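Local coordinates for protein abietadiene synthase, chloroplastic (PDB 3S9V) that acts as a chloroplast enzyme of the terpene synthase family, built mainly of helices, with an N-terminal terpene synthase region and a metal-binding region, at residues 63-68 against 234-239; 104-109 against 156-161; 114-119 against 163-168. All coordinates share one frame; numbering follows the deposited sequence.

Interaction 1 (63-68 against 234-239)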
ATOM      1  N   ALA A  63       5.499  33.152  19.532  1.00 17.89           N
ATOM      2  CA  ALA A  63       5.052  34.472  19.980  1.00 14.57           C
ATOM      3  C   ALA A  63       5.750  34.953  21.245  1.00 18.55           C
ATOM      4  O   ALA A  63       5.704  36.135  21.577  1.00 19.95           O
ATOM      5  CB  ALA A  63       3.552  34.456  20.198  1.00 11.39           C
ATOM      6  N   ARG A  64       6.397  34.038  21.954  1.00 19.11           N
ATOM      7  CA  ARG A  64       7.098  34.398  23.173  1.00 19.29           C
ATOM      8  C   ARG A  64       8.436  35.083  22.928  1.00 19.83           C
ATOM      9  O   ARG A  64       8.884  35.890  23.750  1.00 19.32           O
ATOM     10  CB  ARG A  64       7.365  33.164  24.030  1.00 19.64           C
ATOM     11  CG  ARG A  64       6.172  32.574  24.710  1.00 28.92           C
ATOM     12  CD  ARG A  64       6.672  31.707  25.840  1.00 28.51           C
ATOM     13  NE  ARG A  64       5.654  30.812  26.364  1.00 20.46           N
ATOM     14  CZ  ARG A  64       5.846  30.040  27.427  1.00 30.65           C
ATOM     15  NH1 ARG A  64       7.012  30.073  28.065  1.00 32.09           N
ATOM     16  NH2 ARG A  64       4.883  29.231  27.841  1.00 33.20           N
ATOM     17  N   ILE A  65       9.084  34.760  21.815  1.00 19.71           N
ATOM     18  CA  ILE A  65      10.391  35.345  21.536  1.00 21.95           C
ATOM     19  C   ILE A  65      10.344  36.875  21.520  1.00 25.76           C
ATOM     20  O   ILE A  65       9.661  37.475  20.698  1.00 23.54           O
ATOM     21  CB  ILE A  65      10.936  34.846  20.192  1.00 24.59           C
ATOM     22  CG1 ILE A  65      10.803  33.323  20.112  1.00 22.99           C
ATOM     23  CG2 ILE A  65      12.401  35.230  20.050  1.00 15.80           C
ATOM     24  CD1 ILE A  65      11.137  32.763  18.748  1.00 17.24           C
ATOM     25  N   PRO A  66      11.075  37.522  22.445  1.00 27.67           N
ATOM     26  CA  PRO A  66      11.137  38.988  22.557  1.00 26.88           C
ATOM     27  C   PRO A  66      11.912  39.624  21.393  1.00 23.57           C
ATOM     28  O   PRO A  66      12.851  39.028  20.876  1.00 19.78           O
ATOM     29  CB  PRO A  66      11.839  39.195  23.894  1.00 24.82           C
ATOM     30  CG  PRO A  66      12.811  38.042  23.908  1.00 29.69           C
ATOM     31  CD  PRO A  66      11.952  36.883  23.443  1.00 25.41           C
ATOM     32  N   ALA A  67      11.509  40.826  20.987  1.00 23.77           N
ATOM     33  CA  ALA A  67      12.160  41.539  19.890  1.00 26.56           C
ATOM     34  C   ALA A  67      13.677  41.513  20.023  1.00 31.25           C
ATOM     35  O   ALA A  67      14.222  41.822  21.086  1.00 29.69           O
ATOM     36  CB  ALA A  67      11.676  42.974  19.850  1.00 29.21           C
ATOM     37  N   VAL A  68      14.357  41.148  18.940  1.00 33.83           N
ATOM     38  CA  VAL A  68      15.813  41.075  18.954  1.00 38.12           C
ATOM     39  C   VAL A  68      16.494  42.417  19.230  1.00 40.38           C
ATOM     40  O   VAL A  68      17.602  42.450  19.753  1.00 41.27           O
ATOM     41  CB  VAL A  68      16.359  40.501  17.626  1.00 36.83           C
ATOM     42  CG1 VAL A  68      17.872  40.602  17.591  1.00 33.26           C
ATOM     43  CG2 VAL A  68      15.953  39.046  17.492  1.00 42.03           C
ATOM     44  N   SER A 234       9.943  23.884  19.908  1.00 19.74           N
ATOM     45  CA  SER A 234      11.206  23.387  20.429  1.00 23.08           C
ATOM     46  C   SER A 234      12.344  24.307  19.997  1.00 20.45           C
ATOM     47  O   SER A 234      13.236  24.628  20.776  1.00 18.19           O
ATOM     48  CB  SER A 234      11.451  21.964  19.918  1.00 21.90           C
ATOM     49  OG  SER A 234      12.390  21.286  20.732  1.00 24.46           O
ATOM     50  N   THR A 235      12.300  24.733  18.742  1.00 21.69           N
ATOM     51  CA  THR A 235      13.318  25.619  18.199  1.00 17.70           C
ATOM     52  C   THR A 235      13.233  27.002  18.834  1.00 21.15           C
ATOM     53  O   THR A 235      14.254  27.644  19.074  1.00 17.94           O
ATOM     54  CB  THR A 235      13.153  25.764  16.688  1.00 18.07           C
ATOM     55  OG1 THR A 235      13.265  24.473  16.079  1.00 12.88           O
ATOM     56  CG2 THR A 235      14.224  26.694  16.119  1.00 13.51           C
ATOM     57  N   ALA A 236      12.009  27.454  19.100  1.00 21.16           N
ATOM     58  CA  ALA A 236      11.788  28.758  19.719  1.00 20.04           C
ATOM     59  C   ALA A 236      12.392  28.769  21.118  1.00 20.12           C
ATOM     60  O   ALA A 236      13.062  29.723  21.513  1.00 22.95           O
ATOM     61  CB  ALA A 236      10.291  29.061  19.787  1.00 11.90           C
ATOM     62  N   ALA A 237      12.155  27.698  21.865  1.00 21.94           N
ATOM     63  CA  ALA A 237      12.688  27.576  23.213  1.00 20.64           C
ATOM     64  C   ALA A 237      14.210  27.593  23.163  1.00 19.90           C
ATOM     65  O   ALA A 237      14.846  28.320  23.920  1.00 20.46           O
ATOM     66  CB  ALA A 237      12.206  26.288  23.849  1.00 20.86           C
ATOM     67  N   VAL A 238      14.799  26.800  22.272  1.00 18.37           N
ATOM     68  CA  VAL A 238      16.260  26.773  22.166  1.00 20.09           C
ATOM     69  C   VAL A 238      16.806  28.161  21.834  1.00 22.02           C
ATOM     70  O   VAL A 238      17.839  28.564  22.357  1.00 23.46           O
ATOM     71  CB  VAL A 238      16.763  25.804  21.061  1.00 18.97           C
ATOM     72  CG1 VAL A 238      18.284  25.914  20.936  1.00 13.17           C
ATOM     73  CG2 VAL A 238      16.362  24.379  21.380  1.00 21.70           C
ATOM     74  N   PHE A 239      16.119  28.888  20.955  1.00 22.48           N
ATOM     75  CA  PHE A 239      16.582  30.217  20.575  1.00 21.86           C
ATOM     76  C   PHE A 239      16.572  31.163  21.752  1.00 21.86           C
ATOM     77  O   PHE A 239      17.506  31.940  21.936  1.00 24.56           O
ATOM     78  CB  PHE A 239      15.719  30.829  19.473  1.00 23.92           C
ATOM     79  CG  PHE A 239      16.097  32.246  19.146  1.00 26.84           C
ATOM     80  CD1 PHE A 239      17.219  32.516  18.373  1.00 21.24           C
ATOM     81  CD2 PHE A 239      15.362  33.315  19.661  1.00 24.09           C
ATOM     82  CE1 PHE A 239      17.611  33.828  18.116  1.00 26.66           C
ATOM     83  CE2 PHE A 239      15.744  34.631  19.410  1.00 27.38           C
ATOM     84  CZ  PHE A 239      16.872  34.888  18.636  1.00 24.04           C
TER
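I65 reaches from an irregular loop onto helix 234-239 with both branches of its side chain, one for A236 and one for F239. The torsions assign the branches. CG2 stands anti to the backbone N, while CG1 is anti to the carbonyl carbon (chi1 -48°), and from there the chain runs on extended, chi2 172°, so that CD1 is carried to the helix surface. CD1 of I65 ends 3.9 Å from CB of A236 and 4.2 Å from its CA, so the branch reaches the helix backbone beside the small side chain. CG2 of I65 approaches the phenyl ring of F239 at its edge, near the ring plane, and lies 3.5 Å from CE2 of F239 and equally close to its CD2. The two side chains run at about a right angle to each other. With CG anti to the backbone N (chi1 175°), F239 extends its ring from the helix toward I65. A236 and F239 are three residues apart, hence on one face of the helix, and I65 bridges them. Farther along the loop V68 adds a looser touch, with its CG2 4.4 Å from CZ of F239 in an oblique approach. No hydrogen bond joins the segments, so the contact is wholly apolar, buried at I65 and A236 and opening toward solvent at V68. The loop has its own polar support: I65 and A67 make backbone bonds with H75 and N73, and V68 N binds ND1 of H75. The 63-68 loop links helix 56-62 to helix 77-85, and helix 232-242 packs against it, with helix 245-258 alongside: L251 also touches I65, and C247 packs on F239.

Interaction 2 (104-109 against 156-161)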
ATOM      1  N   ARG A 104      -6.673  20.731  23.247  1.00 19.70           N
ATOM      2  CA  ARG A 104      -7.232  21.999  23.705  1.00 17.23           C
ATOM      3  C   ARG A 104      -6.608  22.561  24.981  1.00 18.48           C
ATOM      4  O   ARG A 104      -6.284  23.746  25.030  1.00 20.15           O
ATOM      5  CB  ARG A 104      -8.750  21.878  23.888  1.00 21.83           C
ATOM      6  CG  ARG A 104      -9.509  21.544  22.606  1.00 24.11           C
ATOM      7  CD  ARG A 104      -9.204  22.548  21.493  1.00 17.58           C
ATOM      8  NE  ARG A 104      -9.899  22.198  20.259  1.00 22.96           N
ATOM      9  CZ  ARG A 104     -11.217  22.281  20.093  1.00 28.76           C
ATOM     10  NH1 ARG A 104     -11.992  22.711  21.082  1.00 27.15           N
ATOM     11  NH2 ARG A 104     -11.766  21.917  18.944  1.00 24.23           N
ATOM     12  N   ILE A 105      -6.433  21.737  26.012  1.00 17.79           N
ATOM     13  CA  ILE A 105      -5.834  22.250  27.245  1.00 18.88           C
ATOM     14  C   ILE A 105      -4.362  22.591  27.062  1.00 19.57           C
ATOM     15  O   ILE A 105      -3.844  23.477  27.738  1.00 23.82           O
ATOM     16  CB  ILE A 105      -5.959  21.258  28.428  1.00 26.47           C
ATOM     17  CG1 ILE A 105      -5.304  19.925  28.078  1.00 20.02           C
ATOM     18  CG2 ILE A 105      -7.415  21.069  28.790  1.00 32.16           C
ATOM     19  CD1 ILE A 105      -5.265  18.956  29.233  1.00 25.16           C
ATOM     20  N   LEU A 106      -3.689  21.888  26.152  1.00 18.59           N
ATOM     21  CA  LEU A 106      -2.276  22.147  25.874  1.00 17.83           C
ATOM     22  C   LEU A 106      -2.151  23.511  25.207  1.00 16.80           C
ATOM     23  O   LEU A 106      -1.378  24.363  25.642  1.00 14.70           O
ATOM     24  CB  LEU A 106      -1.705  21.082  24.932  1.00 17.03           C
ATOM     25  CG  LEU A 106      -0.262  21.306  24.473  1.00 19.25           C
ATOM     26  CD1 LEU A 106       0.670  20.981  25.626  1.00 17.07           C
ATOM     27  CD2 LEU A 106       0.064  20.420  23.272  1.00 17.11           C
ATOM     28  N   ALA A 107      -2.929  23.711  24.151  1.00 17.52           N
ATOM     29  CA  ALA A 107      -2.903  24.971  23.419  1.00 22.87           C
ATOM     30  C   ALA A 107      -3.392  26.155  24.255  1.00 22.97           C
ATOM     31  O   ALA A 107      -2.816  27.240  24.185  1.00 28.54           O
ATOM     32  CB  ALA A 107      -3.746  24.855  22.141  1.00 14.59           C
ATOM     33  N   THR A 108      -4.448  25.951  25.037  1.00 19.94           N
ATOM     34  CA  THR A 108      -4.995  27.037  25.849  1.00 20.38           C
ATOM     35  C   THR A 108      -3.983  27.490  26.892  1.00 18.32           C
ATOM     36  O   THR A 108      -3.731  28.681  27.055  1.00 18.43           O
ATOM     37  CB  THR A 108      -6.311  26.619  26.561  1.00 19.54           C
ATOM     38  OG1 THR A 108      -7.255  26.131  25.596  1.00 23.15           O
ATOM     39  CG2 THR A 108      -6.924  27.817  27.272  1.00 20.23           C
ATOM     40  N   LEU A 109      -3.392  26.537  27.601  1.00 19.81           N
ATOM     41  CA  LEU A 109      -2.408  26.886  28.612  1.00 20.20           C
ATOM     42  C   LEU A 109      -1.278  27.674  27.944  1.00 20.10           C
ATOM     43  O   LEU A 109      -0.900  28.745  28.413  1.00 19.63           O
ATOM     44  CB  LEU A 109      -1.860  25.618  29.270  1.00 19.30           C
ATOM     45  CG  LEU A 109      -0.818  25.823  30.367  1.00 26.16           C
ATOM     46  CD1 LEU A 109      -1.355  26.787  31.414  1.00 29.47           C
ATOM     47  CD2 LEU A 109      -0.471  24.488  30.996  1.00 28.20           C
ATOM     48  N   PRO A 156       3.181  19.552  31.824  1.00 22.40           N
ATOM     49  CA  PRO A 156       3.475  19.919  33.214  1.00 22.62           C
ATOM     50  C   PRO A 156       4.504  21.043  33.319  1.00 23.68           C
ATOM     51  O   PRO A 156       4.469  21.849  34.255  1.00 24.91           O
ATOM     52  CB  PRO A 156       3.971  18.614  33.823  1.00 15.72           C
ATOM     53  CG  PRO A 156       3.274  17.567  33.000  1.00 20.26           C
ATOM     54  CD  PRO A 156       3.409  18.115  31.603  1.00 20.64           C
ATOM     55  N   ALA A 157       5.411  21.104  32.353  1.00 23.32           N
ATOM     56  CA  ALA A 157       6.427  22.143  32.344  1.00 21.43           C
ATOM     57  C   ALA A 157       5.766  23.517  32.321  1.00 24.23           C
ATOM     58  O   ALA A 157       6.233  24.440  32.982  1.00 29.20           O
ATOM     59  CB  ALA A 157       7.340  21.978  31.142  1.00 22.99           C
ATOM     60  N   MET A 158       4.683  23.655  31.561  1.00 22.89           N
ATOM     61  CA  MET A 158       3.974  24.930  31.489  1.00 21.29           C
ATOM     62  C   MET A 158       3.116  25.129  32.739  1.00 25.85           C
ATOM     63  O   MET A 158       2.883  26.266  33.156  1.00 26.48           O
ATOM     64  CB  MET A 158       3.093  25.007  30.235  1.00 19.76           C
ATOM     65  CG  MET A 158       3.860  25.128  28.911  1.00 18.34           C
ATOM     66  SD  MET A 158       2.788  25.595  27.510  1.00 14.30           S
ATOM     67  CE  MET A 158       1.671  24.183  27.485  1.00 11.00           C
ATOM     68  N   LEU A 159       2.642  24.031  33.334  1.00 22.82           N
ATOM     69  CA  LEU A 159       1.846  24.133  34.560  1.00 23.14           C
ATOM     70  C   LEU A 159       2.688  24.847  35.611  1.00 24.05           C
ATOM     71  O   LEU A 159       2.192  25.712  36.338  1.00 23.69           O
ATOM     72  CB  LEU A 159       1.449  22.747  35.095  1.00 22.22           C
ATOM     73  CG  LEU A 159       0.198  22.087  34.504  1.00 25.35           C
ATOM     74  CD1 LEU A 159      -0.032  20.724  35.150  1.00 21.01           C
ATOM     75  CD2 LEU A 159      -1.002  22.987  34.726  1.00 18.42           C
ATOM     76  N   LYS A 160       3.966  24.477  35.682  1.00 24.48           N
ATOM     77  CA  LYS A 160       4.894  25.088  36.632  1.00 26.45           C
ATOM     78  C   LYS A 160       5.133  26.557  36.292  1.00 28.87           C
ATOM     79  O   LYS A 160       5.242  27.389  37.190  1.00 31.44           O
ATOM     80  CB  LYS A 160       6.222  24.320  36.647  1.00 21.56           C
ATOM     81  CG  LYS A 160       6.056  22.871  37.085  1.00 27.79           C
ATOM     82  CD  LYS A 160       7.345  22.068  36.992  1.00 33.54           C
ATOM     83  CE  LYS A 160       8.357  22.504  38.029  1.00 39.04           C
ATOM     84  NZ  LYS A 160       9.531  21.587  38.057  1.00 50.70           N
ATOM     85  N   GLU A 161       5.201  26.880  34.999  1.00 28.70           N
ATOM     86  CA  GLU A 161       5.406  28.269  34.593  1.00 28.65           C
ATOM     87  C   GLU A 161       4.212  29.070  35.088  1.00 28.81           C
ATOM     88  O   GLU A 161       4.362  30.094  35.747  1.00 32.49           O
ATOM     89  CB  GLU A 161       5.463  28.424  33.068  1.00 30.34           C
ATOM     90  CG  GLU A 161       6.561  27.669  32.325  1.00 40.72           C
ATOM     91  CD  GLU A 161       6.677  28.134  30.870  1.00 42.07           C
ATOM     92  OE1 GLU A 161       7.241  29.230  30.643  1.00 35.37           O
ATOM     93  OE2 GLU A 161       6.192  27.419  29.962  1.00 35.07           O
TER
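L106 meets M158 twice, once through its side chain and once through its backbone. Its CD1 lies 3.8 Å from CE of M158, and its carbonyl O is 3.6 Å from the same methyl. The methionine chain is extended as far as its sulfur and then bends at chi3 (-62°), which turns CE in toward L106; the two side chains cross at about a right angle. Of the residues on its own segment, L109 carries the larger share of the contact. With CG anti to the backbone N, it slides past M158 in the opposite direction, bringing CD2 to 3.7 Å from CB of M158. The same CD2 rests 3.9 Å from N of L159 and 4.1 Å from CD2 of L159, so this methyl packs on both the side chain and the backbone of the partner helix. Y57 of helix 56-62 closes over L106 and M158, and F132 of helix 122-136 packs on L159. The segment axes approach to 10.5 Å and diverge by 37°, both running the same way. Two roughly parallel helices in direct contact, with one helix, 122-136, between them in the sequence, are consistent with same-layer neighbours in the helical barrel known from the gamma domain of plant terpene synthases.

Interaction 3 (114-119 against 163-168)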
ATOM      1  N   THR A 114       1.474  33.047  27.111  1.00 22.90           N
ATOM      2  CA  THR A 114       2.048  34.012  26.176  1.00 22.16           C
ATOM      3  C   THR A 114       1.338  35.371  26.190  1.00 24.40           C
ATOM      4  O   THR A 114       1.991  36.414  26.142  1.00 24.49           O
ATOM      5  CB  THR A 114       2.037  33.458  24.736  1.00 19.95           C
ATOM      6  OG1 THR A 114       2.763  32.223  24.700  1.00 20.65           O
ATOM      7  CG2 THR A 114       2.685  34.447  23.773  1.00 17.62           C
ATOM      8  N   LEU A 115       0.011  35.370  26.238  1.00 23.37           N
ATOM      9  CA  LEU A 115      -0.707  36.637  26.280  1.00 24.23           C
ATOM     10  C   LEU A 115      -0.420  37.338  27.617  1.00 25.80           C
ATOM     11  O   LEU A 115      -0.292  38.566  27.676  1.00 26.69           O
ATOM     12  CB  LEU A 115      -2.211  36.413  26.102  1.00 20.74           C
ATOM     13  CG  LEU A 115      -2.624  35.804  24.760  1.00 17.94           C
ATOM     14  CD1 LEU A 115      -4.136  35.709  24.693  1.00 20.52           C
ATOM     15  CD2 LEU A 115      -2.096  36.657  23.621  1.00 22.89           C
ATOM     16  N   THR A 116      -0.317  36.556  28.688  1.00 22.51           N
ATOM     17  CA  THR A 116      -0.023  37.109  29.996  1.00 19.58           C
ATOM     18  C   THR A 116       1.363  37.763  29.962  1.00 23.41           C
ATOM     19  O   THR A 116       1.558  38.854  30.494  1.00 24.71           O
ATOM     20  CB  THR A 116      -0.031  36.006  31.097  1.00 18.58           C
ATOM     21  OG1 THR A 116      -1.358  35.487  31.256  1.00 20.34           O
ATOM     22  CG2 THR A 116       0.434  36.575  32.427  1.00 11.37           C
ATOM     23  N   LEU A 117       2.324  37.096  29.331  1.00 26.32           N
ATOM     24  CA  LEU A 117       3.681  37.620  29.252  1.00 28.62           C
ATOM     25  C   LEU A 117       3.728  38.928  28.467  1.00 31.28           C
ATOM     26  O   LEU A 117       4.575  39.778  28.719  1.00 32.83           O
ATOM     27  CB  LEU A 117       4.621  36.590  28.607  1.00 29.91           C
ATOM     28  CG  LEU A 117       4.875  35.272  29.359  1.00 34.90           C
ATOM     29  CD1 LEU A 117       5.806  34.384  28.538  1.00 38.46           C
ATOM     30  CD2 LEU A 117       5.494  35.550  30.722  1.00 28.27           C
ATOM     31  N   TRP A 118       2.822  39.095  27.512  1.00 29.63           N
ATOM     32  CA  TRP A 118       2.816  40.325  26.733  1.00 29.51           C
ATOM     33  C   TRP A 118       1.791  41.330  27.253  1.00 27.52           C
ATOM     34  O   TRP A 118       1.528  42.358  26.620  1.00 25.39           O
ATOM     35  CB  TRP A 118       2.585  40.005  25.252  1.00 27.57           C
ATOM     36  CG  TRP A 118       3.788  39.357  24.637  1.00 26.01           C
ATOM     37  CD1 TRP A 118       3.851  38.127  24.054  1.00 27.93           C
ATOM     38  CD2 TRP A 118       5.124  39.885  24.608  1.00 23.72           C
ATOM     39  NE1 TRP A 118       5.141  37.851  23.669  1.00 24.91           N
ATOM     40  CE2 TRP A 118       5.942  38.913  23.997  1.00 26.28           C
ATOM     41  CE3 TRP A 118       5.706  41.086  25.043  1.00 26.41           C
ATOM     42  CZ2 TRP A 118       7.323  39.104  23.807  1.00 27.76           C
ATOM     43  CZ3 TRP A 118       7.083  41.278  24.854  1.00 26.68           C
ATOM     44  CH2 TRP A 118       7.872  40.290  24.241  1.00 27.00           C
ATOM     45  N   ARG A 119       1.223  41.018  28.414  1.00 24.84           N
ATOM     46  CA  ARG A 119       0.247  41.881  29.066  1.00 27.79           C
ATOM     47  C   ARG A 119      -0.838  42.293  28.089  1.00 32.50           C
ATOM     48  O   ARG A 119      -1.264  43.445  28.070  1.00 38.28           O
ATOM     49  CB  ARG A 119       0.959  43.124  29.608  1.00 29.83           C
ATOM     50  CG  ARG A 119       2.265  42.806  30.331  1.00 37.77           C
ATOM     51  CD  ARG A 119       3.165  44.029  30.417  1.00 49.83           C
ATOM     52  NE  ARG A 119       4.569  43.698  30.170  1.00 54.85           N
ATOM     53  CZ  ARG A 119       5.039  43.220  29.020  1.00 55.18           C
ATOM     54  NH1 ARG A 119       4.221  43.008  27.999  1.00 59.99           N
ATOM     55  NH2 ARG A 119       6.330  42.952  28.887  1.00 52.48           N
ATOM     56  N   LYS A 163       2.087  28.522  37.416  1.00 27.18           N
ATOM     57  CA  LYS A 163       2.068  28.675  38.861  1.00 32.51           C
ATOM     58  C   LYS A 163       2.973  29.841  39.269  1.00 35.78           C
ATOM     59  O   LYS A 163       2.565  30.699  40.052  1.00 35.77           O
ATOM     60  CB  LYS A 163       2.527  27.374  39.534  1.00 35.60           C
ATOM     61  CG  LYS A 163       2.284  27.333  41.036  1.00 43.18           C
ATOM     62  CD  LYS A 163       2.461  25.924  41.590  1.00 54.76           C
ATOM     63  CE  LYS A 163       2.079  25.864  43.070  1.00 64.69           C
ATOM     64  NZ  LYS A 163       2.159  24.486  43.649  1.00 62.04           N
ATOM     65  N   ILE A 164       4.191  29.878  38.730  1.00 36.48           N
ATOM     66  CA  ILE A 164       5.130  30.955  39.044  1.00 39.42           C
ATOM     67  C   ILE A 164       4.548  32.319  38.662  1.00 41.27           C
ATOM     68  O   ILE A 164       4.797  33.313  39.339  1.00 43.28           O
ATOM     69  CB  ILE A 164       6.480  30.767  38.301  1.00 45.03           C
ATOM     70  CG1 ILE A 164       7.162  29.472  38.757  1.00 45.36           C
ATOM     71  CG2 ILE A 164       7.394  31.963  38.556  1.00 46.51           C
ATOM     72  CD1 ILE A 164       7.604  29.470  40.205  1.00 43.62           C
ATOM     73  N   LEU A 165       3.777  32.367  37.577  1.00 40.18           N
ATOM     74  CA  LEU A 165       3.165  33.616  37.129  1.00 37.48           C
ATOM     75  C   LEU A 165       1.883  33.918  37.894  1.00 37.72           C
ATOM     76  O   LEU A 165       1.227  34.936  37.652  1.00 38.26           O
ATOM     77  CB  LEU A 165       2.851  33.563  35.631  1.00 39.97           C
ATOM     78  CG  LEU A 165       4.013  33.598  34.637  1.00 44.92           C
ATOM     79  CD1 LEU A 165       3.472  33.496  33.210  1.00 41.36           C
ATOM     80  CD2 LEU A 165       4.800  34.889  34.821  1.00 44.50           C
ATOM     81  N   GLY A 166       1.512  33.020  38.798  1.00 33.84           N
ATOM     82  CA  GLY A 166       0.314  33.235  39.590  1.00 36.73           C
ATOM     83  C   GLY A 166      -1.033  33.039  38.914  1.00 37.59           C
ATOM     84  O   GLY A 166      -2.042  33.548  39.401  1.00 38.47           O
ATOM     85  N   LEU A 167      -1.074  32.309  37.807  1.00 37.19           N
ATOM     86  CA  LEU A 167      -2.342  32.074  37.123  1.00 36.46           C
ATOM     87  C   LEU A 167      -3.268  31.205  37.981  1.00 35.31           C
ATOM     88  O   LEU A 167      -2.838  30.214  38.579  1.00 32.47           O
ATOM     89  CB  LEU A 167      -2.096  31.405  35.772  1.00 40.95           C
ATOM     90  CG  LEU A 167      -1.314  32.227  34.746  1.00 38.42           C
ATOM     91  CD1 LEU A 167      -1.188  31.427  33.463  1.00 42.60           C
ATOM     92  CD2 LEU A 167      -2.027  33.547  34.480  1.00 40.41           C
ATOM     93  N   ASP A 168      -4.542  31.581  38.029  1.00 32.82           N
ATOM     94  CA  ASP A 168      -5.532  30.867  38.828  1.00 31.62           C
ATOM     95  C   ASP A 168      -6.037  29.583  38.175  1.00 29.07           C
ATOM     96  O   ASP A 168      -7.050  29.581  37.479  1.00 29.30           O
ATOM     97  CB  ASP A 168      -6.705  31.805  39.136  1.00 37.73           C
ATOM     98  CG  ASP A 168      -7.729  31.185  40.068  1.00 39.61           C
ATOM     99  OD1 ASP A 168      -7.322  30.501  41.030  1.00 41.50           O
ATOM    100  OD2 ASP A 168      -8.940  31.393  39.842  1.00 46.67           O
TER
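L117, whose side chain meets L165 across the contact, also supplies the neighbour on one face of the R119 guanidinium: its carbonyl O sits 3.2 Å above the guanidinium plane, offset toward the rim. At the edge of the same group, in its plane, lies CE3 of the W118 indole. NH2 of R119 also forms a salt bridge with D72. The contact itself is made by small aliphatic groups. CD2 of L117 touches CD1 of L165 at 3.8 Å, the two leucines crossing at about a right angle. Each has CG anti to its carbonyl carbon, beside the backbone N (chi1 -71° for L165), which directs the methyls toward each other. T116 works with both its branches. CG2 lies 4.4 Å from CD1 of L165, a loose approach, while OG1 is 3.8 Å from CD2 of L167, the two side chains sliding past each other in opposite directions. This OG1 is hydrogen-bonded to I112 O in its own helix, one turn back, so it turns a satisfied oxygen toward the leucine methyl. L167 continues inward over I112 and I113 and is the more sheltered of the two leucines on its segment, L165 being exposed. No hydrogen bond crosses between the segments. W118 is the first to leave its helix, and R119, with positive phi, is the C-prime residue of a Schellman motif: R119 N bonds T116 O over 3.0 Å and T120 N bonds L115 O. G166, at phi 75°, ends the other helix likewise, with two bonds back into its last turn. The result is a surface contact between the C-terminal ends of two neighbouring helices, consistent with the helical barrel of the gamma domain.

Interactions 2 and 3 are successive steps along one helix pair, 101-117 with 151-164, their centres about 11 Å apart: the first is buried, the second lies at the helix ends. Interaction 1 stands about 17 Å from the centre of each and is tied to both. NH1 of R64 forms a 2.7 Å salt bridge with OE1 of E161, joining its loop to helix 151-164. O of A63 lies 2.8 Å from NE1 of W118, a probable hydrogen bond to the end of helix 101-117. All three sit about 38 to 48 Å from the centre of the chain, in one peripheral helical region, as structural packing with no ligand or metal among their partners.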